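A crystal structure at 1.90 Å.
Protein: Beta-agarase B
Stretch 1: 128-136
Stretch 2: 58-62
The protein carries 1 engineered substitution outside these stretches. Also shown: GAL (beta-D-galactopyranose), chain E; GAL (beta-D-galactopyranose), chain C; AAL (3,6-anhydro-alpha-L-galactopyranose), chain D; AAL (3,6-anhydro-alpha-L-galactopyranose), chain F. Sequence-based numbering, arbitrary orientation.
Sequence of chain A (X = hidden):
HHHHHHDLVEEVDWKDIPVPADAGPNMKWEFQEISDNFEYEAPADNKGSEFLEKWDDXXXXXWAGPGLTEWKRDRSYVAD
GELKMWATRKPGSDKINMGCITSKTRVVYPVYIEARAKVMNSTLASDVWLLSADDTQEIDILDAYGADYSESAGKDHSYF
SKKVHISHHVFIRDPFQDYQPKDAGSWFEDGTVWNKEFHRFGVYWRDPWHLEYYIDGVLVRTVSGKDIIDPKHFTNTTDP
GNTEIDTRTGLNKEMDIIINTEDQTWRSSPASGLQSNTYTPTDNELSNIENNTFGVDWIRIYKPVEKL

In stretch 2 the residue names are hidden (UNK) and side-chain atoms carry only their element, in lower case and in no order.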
# COMPACT_ATOMS: atom_id res chain seq x y z
N VAL A 128 1.36 -0.51 1.50
CA VAL A 128 2.47 -0.19 0.61
C VAL A 128 1.81 -0.09 -0.76
O VAL A 128 1.21 -1.07 -1.25
CB VAL A 128 3.52 -1.34 0.57
CG1 VAL A 128 4.65 -1.05 -0.44
CG2 VAL A 128 4.13 -1.56 1.98
N TRP A 129 1.95 1.06 -1.42
CA TRP A 129 1.21 1.30 -2.67
C TRP A 129 1.93 2.24 -3.62
O TRP A 129 2.97 2.88 -3.22
CB TRP A 129 -0.24 1.74 -2.34
CG TRP A 129 -0.44 2.89 -1.42
CD1 TRP A 129 0.01 3.02 -0.11
CD2 TRP A 129 -1.17 4.08 -1.72
NE1 TRP A 129 -0.42 4.23 0.41
CE2 TRP A 129 -1.16 4.89 -0.56
CE3 TRP A 129 -1.88 4.52 -2.88
CZ2 TRP A 129 -1.79 6.15 -0.52
CZ3 TRP A 129 -2.55 5.77 -2.83
CH2 TRP A 129 -2.49 6.57 -1.64
N LEU A 130 1.44 2.33 -4.88
CA LEU A 130 2.05 3.19 -5.93
C LEU A 130 0.96 4.14 -6.39
O LEU A 130 -0.22 3.71 -6.55
CB LEU A 130 2.47 2.36 -7.17
CG LEU A 130 3.39 1.18 -6.81
CD1 LEU A 130 3.68 0.40 -8.14
CD2 LEU A 130 4.71 1.64 -6.12
N LEU A 131 1.30 5.41 -6.61
CA LEU A 131 0.21 6.41 -6.98
C LEU A 131 0.81 7.38 -7.98
O LEU A 131 1.89 7.94 -7.70
CB LEU A 131 -0.27 7.18 -5.73
CG LEU A 131 -1.35 8.23 -5.94
CD1 LEU A 131 -2.61 7.47 -6.39
CD2 LEU A 131 -1.61 8.98 -4.60
N SER A 132 0.17 7.60 -9.16
CA SER A 132 0.69 8.57 -10.11
C SER A 132 0.66 10.01 -9.53
O SER A 132 -0.12 10.31 -8.62
CB SER A 132 -0.10 8.50 -11.46
OG SER A 132 -1.47 8.90 -11.23
N ALA A 133 1.51 10.90 -10.09
CA ALA A 133 1.63 12.26 -9.59
C ALA A 133 0.24 12.99 -9.61
O ALA A 133 -0.08 13.83 -8.72
CB ALA A 133 2.72 13.03 -10.42
N ASP A 134 -0.57 12.65 -10.64
CA ASP A 134 -1.85 13.37 -10.81
C ASP A 134 -3.01 12.67 -10.13
O ASP A 134 -4.16 13.10 -10.32
CB ASP A 134 -2.13 13.65 -12.30
CG ASP A 134 -2.47 12.36 -13.10
OD1 ASP A 134 -2.55 11.24 -12.49
OD2 ASP A 134 -2.64 12.48 -14.34
N ASP A 135 -2.72 11.64 -9.30
CA ASP A 135 -3.73 10.92 -8.45
C ASP A 135 -4.78 10.14 -9.28
O ASP A 135 -5.85 9.84 -8.79
CB ASP A 135 -4.45 11.91 -7.51
CG ASP A 135 -3.52 12.46 -6.39
OD1 ASP A 135 -2.55 11.76 -6.05
OD2 ASP A 135 -3.76 13.55 -5.86
N THR A 136 -4.51 9.91 -10.57
CA THR A 136 -5.43 9.15 -11.36
C THR A 136 -5.22 7.63 -11.45
O THR A 136 -6.16 6.95 -11.90
CB THR A 136 -5.52 9.68 -12.79
OG1 THR A 136 -4.23 9.56 -13.44
CG2 THR A 136 -6.09 11.13 -12.80
N UNK A 58 6.17 12.50 4.28
CA UNK A 58 4.75 12.89 4.21
C UNK A 58 4.12 12.27 2.99
O UNK A 58 4.82 11.64 2.18
c UNK A 58 4.56 14.44 4.21
c UNK A 58 0.87 15.64 4.43
c UNK A 58 1.64 15.09 6.68
c UNK A 58 0.62 15.52 5.84
c UNK A 58 2.16 15.30 3.90
c UNK A 58 2.91 14.75 6.11
c UNK A 58 3.19 14.86 4.76
N UNK A 59 2.81 12.43 2.87
CA UNK A 59 2.08 12.14 1.62
C UNK A 59 2.55 13.08 0.49
O UNK A 59 3.28 14.00 0.74
c UNK A 59 0.59 12.26 1.89
c UNK A 59 -2.06 12.69 -0.90
c UNK A 59 -0.33 11.96 0.72
c UNK A 59 -0.49 10.62 0.23
c UNK A 59 -1.43 10.34 -0.84
c UNK A 59 -2.18 11.39 -1.39
c UNK A 59 -1.15 12.98 0.18
o UNK A 59 -3.08 11.14 -2.43
N UNK A 60 2.17 12.82 -0.77
CA UNK A 60 2.82 13.56 -1.85
C UNK A 60 2.20 14.94 -2.11
O UNK A 60 2.64 15.63 -2.99
c UNK A 60 1.81 12.42 -3.93
c UNK A 60 3.05 12.73 -3.11
n UNK A 60 -0.21 12.15 -4.78
n UNK A 60 1.88 11.74 -5.13
c UNK A 60 0.66 11.60 -5.63
c UNK A 60 0.49 12.66 -3.70
N UNK A 61 1.19 15.33 -1.33
CA UNK A 61 0.74 16.72 -1.32
C UNK A 61 0.26 16.97 0.08
O UNK A 61 0.43 16.11 0.93
c UNK A 61 -1.60 16.07 -2.16
c UNK A 61 -0.39 16.97 -2.36
n UNK A 61 -2.05 15.40 -3.25
o UNK A 61 -2.16 15.98 -1.08
N UNK A 62 -0.35 18.13 0.34
CA UNK A 62 -0.68 18.51 1.74
C UNK A 62 -1.86 17.78 2.32
O UNK A 62 -2.13 17.91 3.52
c UNK A 62 -0.92 20.04 1.85
C1 GAL E . -6.17 2.41 -1.88
C2 GAL E . -6.94 3.72 -1.95
C3 GAL E . -6.14 4.99 -1.66
C4 GAL E . -5.48 4.78 -0.29
C5 GAL E . -4.72 3.42 -0.29
C6 GAL E . -3.92 3.16 1.01
O2 GAL E . -7.37 3.79 -3.28
O3 GAL E . -7.12 6.04 -1.64
O4 GAL E . -6.51 4.73 0.67
O5 GAL E . -5.51 2.28 -0.64
O6 GAL E . -3.25 1.92 0.76
C1 GAL C . -6.53 12.37 -2.49
C2 GAL C . -5.87 13.54 -3.25
C3 GAL C . -6.18 14.88 -2.55
C4 GAL C . -7.69 15.03 -2.29
C5 GAL C . -8.26 13.78 -1.60
C6 GAL C . -9.73 14.06 -1.40
O2 GAL C . -4.45 13.36 -3.44
O3 GAL C . -5.79 15.91 -3.43
O4 GAL C . -8.34 15.04 -3.55
O5 GAL C . -7.96 12.58 -2.39
O6 GAL C . -10.08 12.96 -0.63
C1 AAL D . -5.21 17.03 -2.83
C2 AAL D . -4.45 17.83 -3.95
C3 AAL D . -4.09 19.22 -3.40
C4 AAL D . -5.31 19.93 -2.92
C5 AAL D . -5.69 19.15 -1.68
C6 AAL D . -4.30 19.24 -1.01
O2 AAL D . -5.27 18.02 -5.12
O3 AAL D . -3.39 19.05 -2.14
O4 AAL D . -5.25 21.31 -2.72
O5 AAL D . -6.18 17.84 -2.04
C1 AAL F . -6.96 7.05 -2.66
C2 AAL F . -8.21 7.97 -2.62
C3 AAL F . -7.84 9.31 -3.34
C4 AAL F . -6.63 10.01 -2.85
C5 AAL F . -5.55 9.00 -3.15
C6 AAL F . -5.88 8.76 -4.65
O2 AAL F . -8.57 8.22 -1.27
O3 AAL F . -7.32 9.00 -4.69
O4 AAL F . -6.30 11.27 -3.36
O5 AAL F . -5.68 7.76 -2.39
O HOH W 1 -1.01 15.71 -5.98

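Position 58 carries seven side-chain carbons, one leading into a six-membered carbon ring with no heteroatom. The ring is out of reach of stretch 1. A bare six-carbon ring on one methylene is phenylalanine, Phe58, and it has no contact with stretch 1.

Position 59 has the same frame, one carbon and a six-carbon ring, with an oxygen added at the far end. CA-to-CB runs sideways, yet with chi1 at t the end of the side chain comes nearer stretch 1. There the oxygen lies 3.4 Å from Leu131 CD2, and a ring carbon sits 4.0 Å from Trp129 CH2. The residue is tyrosine, Tyr59. Its edge meets Trp129, while its OH donates a hydrogen bond to O2 of the chain C galactose at 2.8 Å.

Position 60 shows one carbon, then a five-membered ring of three carbons and two nitrogens. CA-to-CB points toward stretch 1, and one ring nitrogen is 2.7 Å from Asp135 OD1, a distance typical of a hydrogen bond. This is histidine, His60. NE2 donates to Asp135 OD1 in a hydrogen bond, the only direct one across the stretches, and ND1 is satisfied elsewhere in the structure. CE1 lies 3.3 Å from Ser132 O, near the ring plane, and NE2 is 3.5 Å from Leu131 CD2.

Position 61 has two side-chain carbons, the second bearing one oxygen and one nitrogen: a short amide, on a CA-to-CB bond that points toward stretch 1. Its nitrogen stands 3.6 Å from Asp135 OD2. It is asparagine, Asn61. ND2 donates to galactose O2 at 3.2 Å and to water 1 at 2.9 Å; that water makes weak bonds to Ala133 O and Asp135 OD2.

Position 62 has a single side-chain carbon, out of reach of stretch 1; one carbon means alanine, Ala62.

The design is a shared carboxylate. The type I turn from Ser132 to Asp135, closed by Asp135 N to Ser132 O at 3.0 Å, carries the acid at the last residue of the turn. OD1 accepts the hydrogen bond from His60 NE2. OD2 accepts from galactose O2 at 2.5 Å, and that same O2 receives Tyr59 OH and Asn61 ND2, so the sugar hydroxyl completes the link between the stretches. Alongside this polar cluster, Trp129 and Leu131, two residues apart on the strand, both pack against Tyr59 CE1 at 4.0 Å, from Trp129 CH2 and Leu131 CD2. The direct interface is small, 238 Å² over both sides, and in an agarase its ligand-binding atoms suit a galactose-containing substrate.

Stretch 2, residues 58-62: FYHNA
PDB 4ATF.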